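Local atomic coordinates of BsaWI endonuclease (Geobacillus stearothermophilus, PDB entry 4ZSF), a protein that probably cleaves double-stranded DNA as a metal-dependent type II restriction endonuclease of the PD-(D/E)XK nuclease superfamily. Residues 136-139 with 143-146; 250-255 with 261-266. All coordinates share one frame; numbering follows the deposited sequence. Where two conformers were deposited one is given.

Contact 1: residues 136-139 with 143-146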
ATOM      1  N   LYS A 136      15.691  -9.451  14.679  1.00 24.88           N
ATOM      2  CA  LYS A 136      15.120 -10.360  13.684  1.00 29.48           C
ATOM      3  C   LYS A 136      13.638 -10.015  13.416  1.00 28.04           C
ATOM      4  O   LYS A 136      13.206 -10.106  12.258  1.00 29.74           O
ATOM      5  CB  LYS A 136      15.284 -11.829  14.136  1.00 30.12           C
ATOM      6  CG  LYS A 136      16.691 -12.392  13.883  1.00 30.96           C
ATOM      7  CD  LYS A 136      16.854 -13.804  14.557  1.00 37.20           C
ATOM      8  N   GLU A 137      12.903  -9.607  14.460  1.00 30.20           N
ATOM      9  CA  GLU A 137      11.494  -9.171  14.319  1.00 32.08           C
ATOM     10  C   GLU A 137      11.409  -7.884  13.513  1.00 31.72           C
ATOM     11  O   GLU A 137      10.470  -7.722  12.742  1.00 29.32           O
ATOM     12  CB  GLU A 137      10.771  -8.915  15.689  1.00 28.82           C
ATOM     13  CG  GLU A 137      10.289 -10.180  16.419  1.00 37.92           C
ATOM     14  N   GLN A 138      12.356  -6.961  13.722  1.00 24.63           N
ATOM     15  CA  GLN A 138      12.276  -5.693  12.946  1.00 25.20           C
ATOM     16  C   GLN A 138      12.561  -5.969  11.458  1.00 24.37           C
ATOM     17  O   GLN A 138      11.957  -5.375  10.572  1.00 26.60           O
ATOM     18  CB  GLN A 138      13.262  -4.666  13.464  1.00 22.12           C
ATOM     19  CG  GLN A 138      13.179  -4.455  14.957  1.00 23.09           C
ATOM     20  CD  GLN A 138      11.753  -4.208  15.410  1.00 26.42           C
ATOM     21  OE1 GLN A 138      11.074  -3.293  14.921  1.00 26.87           O
ATOM     22  NE2 GLN A 138      11.255  -5.081  16.300  1.00 26.22           N
ATOM     23  N   ILE A 139      13.499  -6.878  11.198  1.00 23.01           N
ATOM     24  CA  ILE A 139      13.867  -7.261   9.822  1.00 25.75           C
ATOM     25  C   ILE A 139      12.649  -7.937   9.183  1.00 29.54           C
ATOM     26  O   ILE A 139      12.297  -7.672   8.039  1.00 29.23           O
ATOM     27  CB  ILE A 139      15.094  -8.224   9.821  1.00 27.50           C
ATOM     28  CG1 ILE A 139      16.365  -7.424  10.184  1.00 29.53           C
ATOM     29  CG2 ILE A 139      15.216  -8.982   8.469  1.00 30.55           C
ATOM     30  CD1 ILE A 139      17.616  -8.301  10.536  1.00 33.68           C
ATOM     31  N   VAL A 143      10.794  -2.814   9.057  1.00 24.42           N
ATOM     32  CA  VAL A 143      10.556  -1.605   9.778  1.00 27.49           C
ATOM     33  C   VAL A 143      11.606  -0.508   9.524  1.00 26.36           C
ATOM     34  O   VAL A 143      11.264   0.684   9.474  1.00 27.97           O
ATOM     35  CB  VAL A 143      10.535  -1.977  11.294  1.00 34.96           C
ATOM     36  CG1 VAL A 143      10.365  -0.804  12.086  1.00 34.20           C
ATOM     37  CG2 VAL A 143       9.396  -2.946  11.532  1.00 40.38           C
ATOM     38  N   PHE A 144      12.882  -0.910   9.520  1.00 22.88           N
ATOM     39  CA  PHE A 144      14.003   0.039   9.333  1.00 19.60           C
ATOM     40  C   PHE A 144      14.707  -0.226   8.023  1.00 24.47           C
ATOM     41  O   PHE A 144      14.888  -1.373   7.652  1.00 30.91           O
ATOM     42  CB  PHE A 144      14.973  -0.090  10.500  1.00 20.11           C
ATOM     43  CG  PHE A 144      14.327   0.282  11.800  1.00 20.12           C
ATOM     44  CD1 PHE A 144      13.940   1.603  12.034  1.00 21.23           C
ATOM     45  CD2 PHE A 144      13.995  -0.701  12.741  1.00 20.64           C
ATOM     46  CE1 PHE A 144      13.238   1.939  13.263  1.00 22.14           C
ATOM     47  CE2 PHE A 144      13.359  -0.376  13.965  1.00 22.03           C
ATOM     48  CZ  PHE A 144      12.936   0.917  14.205  1.00 22.14           C
ATOM     49  N   ASP A 145      15.205   0.827   7.388  1.00 20.09           N
ATOM     50  CA  ASP A 145      15.856   0.758   6.081  1.00 22.38           C
ATOM     51  C   ASP A 145      17.341   0.418   6.254  1.00 24.48           C
ATOM     52  O   ASP A 145      17.930  -0.342   5.493  1.00 24.65           O
ATOM     53  CB  ASP A 145      15.671   2.115   5.404  1.00 24.59           C
ATOM     54  CG  ASP A 145      14.187   2.420   5.186  1.00 33.14           C
ATOM     55  OD1 ASP A 145      13.481   1.525   4.625  1.00 30.56           O
ATOM     56  OD2 ASP A 145      13.704   3.488   5.626  1.00 30.98           O
ATOM     57  N   LEU A 146      17.921   0.952   7.320  1.00 19.20           N
ATOM     58  CA  LEU A 146      19.340   0.827   7.564  1.00 18.45           C
ATOM     59  C   LEU A 146      19.589   0.557   9.048  1.00 19.75           C
ATOM     60  O   LEU A 146      18.775   0.933   9.887  1.00 19.33           O
ATOM     61  CB  LEU A 146      20.054   2.116   7.191  1.00 18.48           C
ATOM     62  CG  LEU A 146      19.932   2.562   5.728  1.00 21.06           C
ATOM     63  CD1 LEU A 146      20.560   4.003   5.536  1.00 24.14           C
ATOM     64  CD2 LEU A 146      20.717   1.531   4.937  1.00 23.07           C
TER

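Contact 2: residues 250-255 with 261-266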
ATOM      1  N   ARG A 250      28.781   9.012  16.651  1.00 19.40           N
ATOM      2  CA  ARG A 250      29.927   8.796  17.572  1.00 23.24           C
ATOM      3  C   ARG A 250      29.485   8.803  19.036  1.00 23.11           C
ATOM      4  O   ARG A 250      29.913   7.965  19.882  1.00 22.49           O
ATOM      5  CB  ARG A 250      30.993   9.881  17.360  1.00 22.67           C
ATOM      6  CG  ARG A 250      31.713   9.723  16.019  1.00 20.83           C
ATOM      7  CD  ARG A 250      32.633  10.936  15.819  1.00 24.62           C
ATOM      8  NE  ARG A 250      33.776  10.851  16.727  1.00 30.22           N
ATOM      9  CZ  ARG A 250      34.662  11.819  16.895  1.00 35.73           C
ATOM     10  NH1 ARG A 250      34.488  12.968  16.257  1.00 34.18           N
ATOM     11  NH2 ARG A 250      35.720  11.634  17.704  1.00 34.11           N
ATOM     12  N   GLU A 251      28.648   9.800  19.333  1.00 21.98           N
ATOM     13  CA  GLU A 251      28.190   9.982  20.691  1.00 23.55           C
ATOM     14  C   GLU A 251      27.192   8.889  21.087  1.00 24.05           C
ATOM     15  O   GLU A 251      27.225   8.407  22.217  1.00 22.54           O
ATOM     16  CB  GLU A 251      27.550  11.356  20.885  1.00 23.54           C
ATOM     17  CG  GLU A 251      27.346  11.611  22.380  1.00 29.78           C
ATOM     18  CD  GLU A 251      26.666  12.950  22.688  1.00 33.78           C
ATOM     19  OE1 GLU A 251      26.324  13.715  21.743  1.00 32.56           O
ATOM     20  OE2 GLU A 251      26.473  13.216  23.895  1.00 34.37           O
ATOM     21  N   ALA A 252      26.284   8.553  20.174  1.00 18.39           N
ATOM     22  CA  ALA A 252      25.303   7.498  20.419  1.00 18.01           C
ATOM     23  C   ALA A 252      26.017   6.159  20.694  1.00 20.28           C
ATOM     24  O   ALA A 252      25.621   5.397  21.611  1.00 19.06           O
ATOM     25  CB  ALA A 252      24.379   7.364  19.193  1.00 17.14           C
ATOM     26  N   ALA A 253      27.038   5.859  19.891  1.00 18.28           N
ATOM     27  CA  ALA A 253      27.713   4.537  20.047  1.00 17.20           C
ATOM     28  C   ALA A 253      28.355   4.457  21.445  1.00 19.66           C
ATOM     29  O   ALA A 253      28.279   3.412  22.141  1.00 21.35           O
ATOM     30  CB  ALA A 253      28.770   4.286  18.926  1.00 18.15           C
ATOM     31  N   GLU A 254      28.970   5.555  21.844  0.58 21.00           N
ATOM     32  CA  GLU A 254      29.630   5.628  23.135  0.58 23.51           C
ATOM     33  C   GLU A 254      28.619   5.355  24.250  0.58 21.46           C
ATOM     34  O   GLU A 254      28.838   4.520  25.137  0.58 22.06           O
ATOM     35  CB  GLU A 254      30.276   7.010  23.296  0.58 23.25           C
ATOM     36  CG  GLU A 254      30.541   7.436  24.767  0.58 33.01           C
ATOM     37  CD  GLU A 254      31.627   6.611  25.462  0.58 34.87           C
ATOM     38  OE1 GLU A 254      32.521   6.079  24.756  0.58 35.44           O
ATOM     39  OE2 GLU A 254      31.576   6.496  26.725  0.58 35.15           O
ATOM     40  N   ASP A 255      27.493   6.047  24.173  1.00 20.49           N
ATOM     41  CA  ASP A 255      26.487   5.960  25.243  1.00 20.22           C
ATOM     42  C   ASP A 255      25.768   4.616  25.185  1.00 22.78           C
ATOM     43  O   ASP A 255      25.364   4.122  26.222  1.00 21.30           O
ATOM     44  CB  ASP A 255      25.497   7.101  25.189  1.00 18.62           C
ATOM     45  CG  ASP A 255      26.079   8.408  25.742  1.00 24.89           C
ATOM     46  OD1 ASP A 255      27.201   8.429  26.374  1.00 23.49           O
ATOM     47  OD2 ASP A 255      25.428   9.443  25.552  1.00 26.27           O
ATOM     48  N   GLN A 261      21.333   2.162  29.676  1.00 17.19           N
ATOM     49  CA  GLN A 261      20.098   2.275  30.449  1.00 19.57           C
ATOM     50  C   GLN A 261      19.478   3.681  30.303  1.00 21.83           C
ATOM     51  O   GLN A 261      18.289   3.873  30.587  1.00 20.74           O
ATOM     52  CB  GLN A 261      20.332   1.978  31.932  1.00 18.97           C
ATOM     53  CG  GLN A 261      21.255   2.993  32.681  1.00 24.94           C
ATOM     54  CD  GLN A 261      22.759   2.750  32.503  1.00 22.92           C
ATOM     55  OE1 GLN A 261      23.192   1.789  31.843  1.00 21.59           O
ATOM     56  NE2 GLN A 261      23.554   3.657  33.054  1.00 22.76           N
ATOM     57  N   TRP A 262      20.290   4.649  29.910  1.00 20.85           N
ATOM     58  CA  TRP A 262      19.725   5.997  29.751  1.00 23.07           C
ATOM     59  C   TRP A 262      19.493   6.292  28.265  1.00 22.80           C
ATOM     60  O   TRP A 262      19.246   7.444  27.883  1.00 23.96           O
ATOM     61  CB  TRP A 262      20.618   7.055  30.437  1.00 20.59           C
ATOM     62  CG  TRP A 262      20.703   6.796  31.911  1.00 21.27           C
ATOM     63  CD1 TRP A 262      19.667   6.458  32.762  1.00 22.49           C
ATOM     64  CD2 TRP A 262      21.879   6.831  32.706  1.00 24.39           C
ATOM     65  NE1 TRP A 262      20.154   6.259  34.020  1.00 25.25           N
ATOM     66  CE2 TRP A 262      21.504   6.485  34.024  1.00 24.13           C
ATOM     67  CE3 TRP A 262      23.236   7.086  32.415  1.00 23.03           C
ATOM     68  CZ2 TRP A 262      22.416   6.414  35.088  1.00 26.62           C
ATOM     69  CZ3 TRP A 262      24.148   7.011  33.480  1.00 24.54           C
ATOM     70  CH2 TRP A 262      23.727   6.684  34.801  1.00 26.57           C
ATOM     71  N   PHE A 263      19.455   5.244  27.434  1.00 18.51           N
ATOM     72  CA  PHE A 263      19.236   5.456  25.982  1.00 18.67           C
ATOM     73  C   PHE A 263      17.788   5.190  25.601  1.00 19.93           C
ATOM     74  O   PHE A 263      17.527   4.541  24.604  1.00 22.17           O
ATOM     75  CB  PHE A 263      20.164   4.574  25.147  1.00 18.97           C
ATOM     76  CG  PHE A 263      20.748   5.312  23.944  1.00 19.92           C
ATOM     77  CD1 PHE A 263      19.909   5.980  23.060  1.00 18.70           C
ATOM     78  CD2 PHE A 263      22.123   5.348  23.722  1.00 20.98           C
ATOM     79  CE1 PHE A 263      20.432   6.718  21.952  1.00 19.17           C
ATOM     80  CE2 PHE A 263      22.664   6.075  22.643  1.00 21.00           C
ATOM     81  CZ  PHE A 263      21.821   6.736  21.728  1.00 19.37           C
ATOM     82  N   ASN A 264      16.857   5.677  26.419  1.00 22.39           N
ATOM     83  CA  ASN A 264      15.430   5.686  26.051  1.00 24.00           C
ATOM     84  C   ASN A 264      15.168   6.960  25.210  1.00 20.59           C
ATOM     85  O   ASN A 264      16.110   7.609  24.737  1.00 20.19           O
ATOM     86  CB  ASN A 264      14.491   5.652  27.283  1.00 25.95           C
ATOM     87  CG  ASN A 264      14.571   6.937  28.123  1.00 26.58           C
ATOM     88  OD1 ASN A 264      15.481   7.777  27.952  1.00 26.64           O
ATOM     89  ND2 ASN A 264      13.630   7.097  29.045  1.00 26.50           N
ATOM     90  N   TYR A 265      13.897   7.325  25.057  1.00 21.77           N
ATOM     91  CA  TYR A 265      13.545   8.469  24.207  1.00 21.01           C
ATOM     92  C   TYR A 265      14.181   9.792  24.670  1.00 21.94           C
ATOM     93  O   TYR A 265      14.290  10.709  23.884  1.00 21.55           O
ATOM     94  CB  TYR A 265      11.985   8.590  24.108  1.00 20.29           C
ATOM     95  CG  TYR A 265      11.363   9.092  25.391  1.00 21.28           C
ATOM     96  CD1 TYR A 265      11.247  10.454  25.621  1.00 22.94           C
ATOM     97  CD2 TYR A 265      10.983   8.206  26.434  1.00 25.21           C
ATOM     98  CE1 TYR A 265      10.704  10.948  26.811  1.00 27.93           C
ATOM     99  CE2 TYR A 265      10.441   8.715  27.643  1.00 29.58           C
ATOM    100  CZ  TYR A 265      10.330  10.083  27.798  1.00 30.64           C
ATOM    101  OH  TYR A 265       9.811  10.610  28.946  1.00 33.60           O
ATOM    102  N   GLU A 266      14.572   9.905  25.950  1.00 21.20           N
ATOM    103  CA  GLU A 266      15.055  11.162  26.469  1.00 21.01           C
ATOM    104  C   GLU A 266      16.439  11.506  25.958  1.00 22.27           C
ATOM    105  O   GLU A 266      16.836  12.692  25.941  1.00 21.38           O
ATOM    106  CB  GLU A 266      15.097  11.140  28.017  1.00 25.24           C
ATOM    107  CG  GLU A 266      13.730  10.944  28.624  1.00 26.69           C
ATOM    108  CD  GLU A 266      13.831  10.895  30.136  1.00 35.23           C
ATOM    109  OE1 GLU A 266      13.893  11.990  30.759  1.00 42.86           O
ATOM    110  OE2 GLU A 266      13.836   9.785  30.692  1.00 31.94           O
TER

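Contact 1: residues 136-139 with 143-146
V143 folds back against Q138 just past the end of helix 129-140, at the turn that leads into strand 146-152 of the mixed sheet in this PD-(D/E)XK nuclease. The polar link is a backbone hydrogen bond, V143 N to Q138 O at 3.2 Å, with the N-H aimed almost exactly at the oxygen (177°). Reaching from residue i+5 back to i, one residue wider than an alpha-helical bond, it joins the first part of the loop to the helix end.

The other links are van der Waals contacts around the amide of Q138. Its CG sits anti to the carbonyl carbon (chi1 -51°), and a second bend at chi2 folds the chain so that NE2 returns to the helix and donates to W134 O. With that nitrogen tied, Q138 OE1 is presented to the loop, where both methyls of V143 approach it, V143 CG2 at 3.8 Å. Q138 and F144 run side by side and point the same way, the amide plane turned 45° from the ring.

Within the loop, a V143 methyl packs on the F144 ring: CG1 lies over one face, 3.5 Å above the plane and toward the rim, while the F144 side chain also touches C161 and Q163 of strand 155-165 and A182 of helix 172-184. Beyond the ring the chain enters the sheet through a classic beta bulge, D145 and L146 both facing I162. On the helix side, the amide reaches the ring through Q138 OE1, 3.8 Å from F144 CE2.

Contact 2: residues 250-255 with 261-266
F263 turns on an unusual first torsion, chi1 -138°, away from the staggered values, and this delivers its ring to the flank of helix 243-258 between A252 and D255. In D255, CG anti to the carbonyl carbon (chi1 -77°) swings the carboxylate to its partners W267, K272 and R259, while CB, fixed by the helix backbone, faces the ring. The case illustrates how a tail beyond a terminal helix can be packed back on that helix with an aromatic side chain as one of the ties.

The ring meets the helix edge-on. Lying near the ring plane, A252 O is 3.2 Å from F263 CE2, and A252 CA and D255 C also lie at that edge. Apolar contact comes from A252, whose CB is 3.7 Å from F263 CZ; the small methyl probably allows the ring to come close to the backbone. D255 CB adds a touch at 3.9 Å from F263 CE2. W267 stacks on F263 and H221 meets it edge-to-face, making a small aromatic cluster around the buried ring.

Just past the ring, the tail is shaped by an Asx turn: N264 OD1 accepts from E266 N at 3.1 Å, and N264 ND2 donates to E266 OE2. With an alanine in place of F263, the flank of A252 and D255 would probably lose its aromatic cover and W267 its stacking partner.

Next to this packing, D255 OD2 takes a hydrogen bond from W267 NE1 and a salt bridge from K272; OD1 pairs with R259. The buried carboxylate is therefore probably stabilised in its charged form, tying tail to helix by charge as the ring does by packing.

Both contacts illustrate one principle, a chain that leaves a helix and packs back on it, but they do so differently: contact 1 through a backbone hydrogen bond, contact 2 through an aromatic edge with no hydrogen bond across it. They follow one another along the chain, with centres 19 Å apart and nearest atoms about 12 Å apart, so they do not touch. Strand 155-165 relates them, since side chains of both contacts rest on it. Contact 1 comes closer to the DNA, about 6 Å at nearest atoms against about 20 Å for contact 2, whose F263 side chain lies about 13 Å from a bound calcium ion. Neither lies at the calcium-binding residue D239.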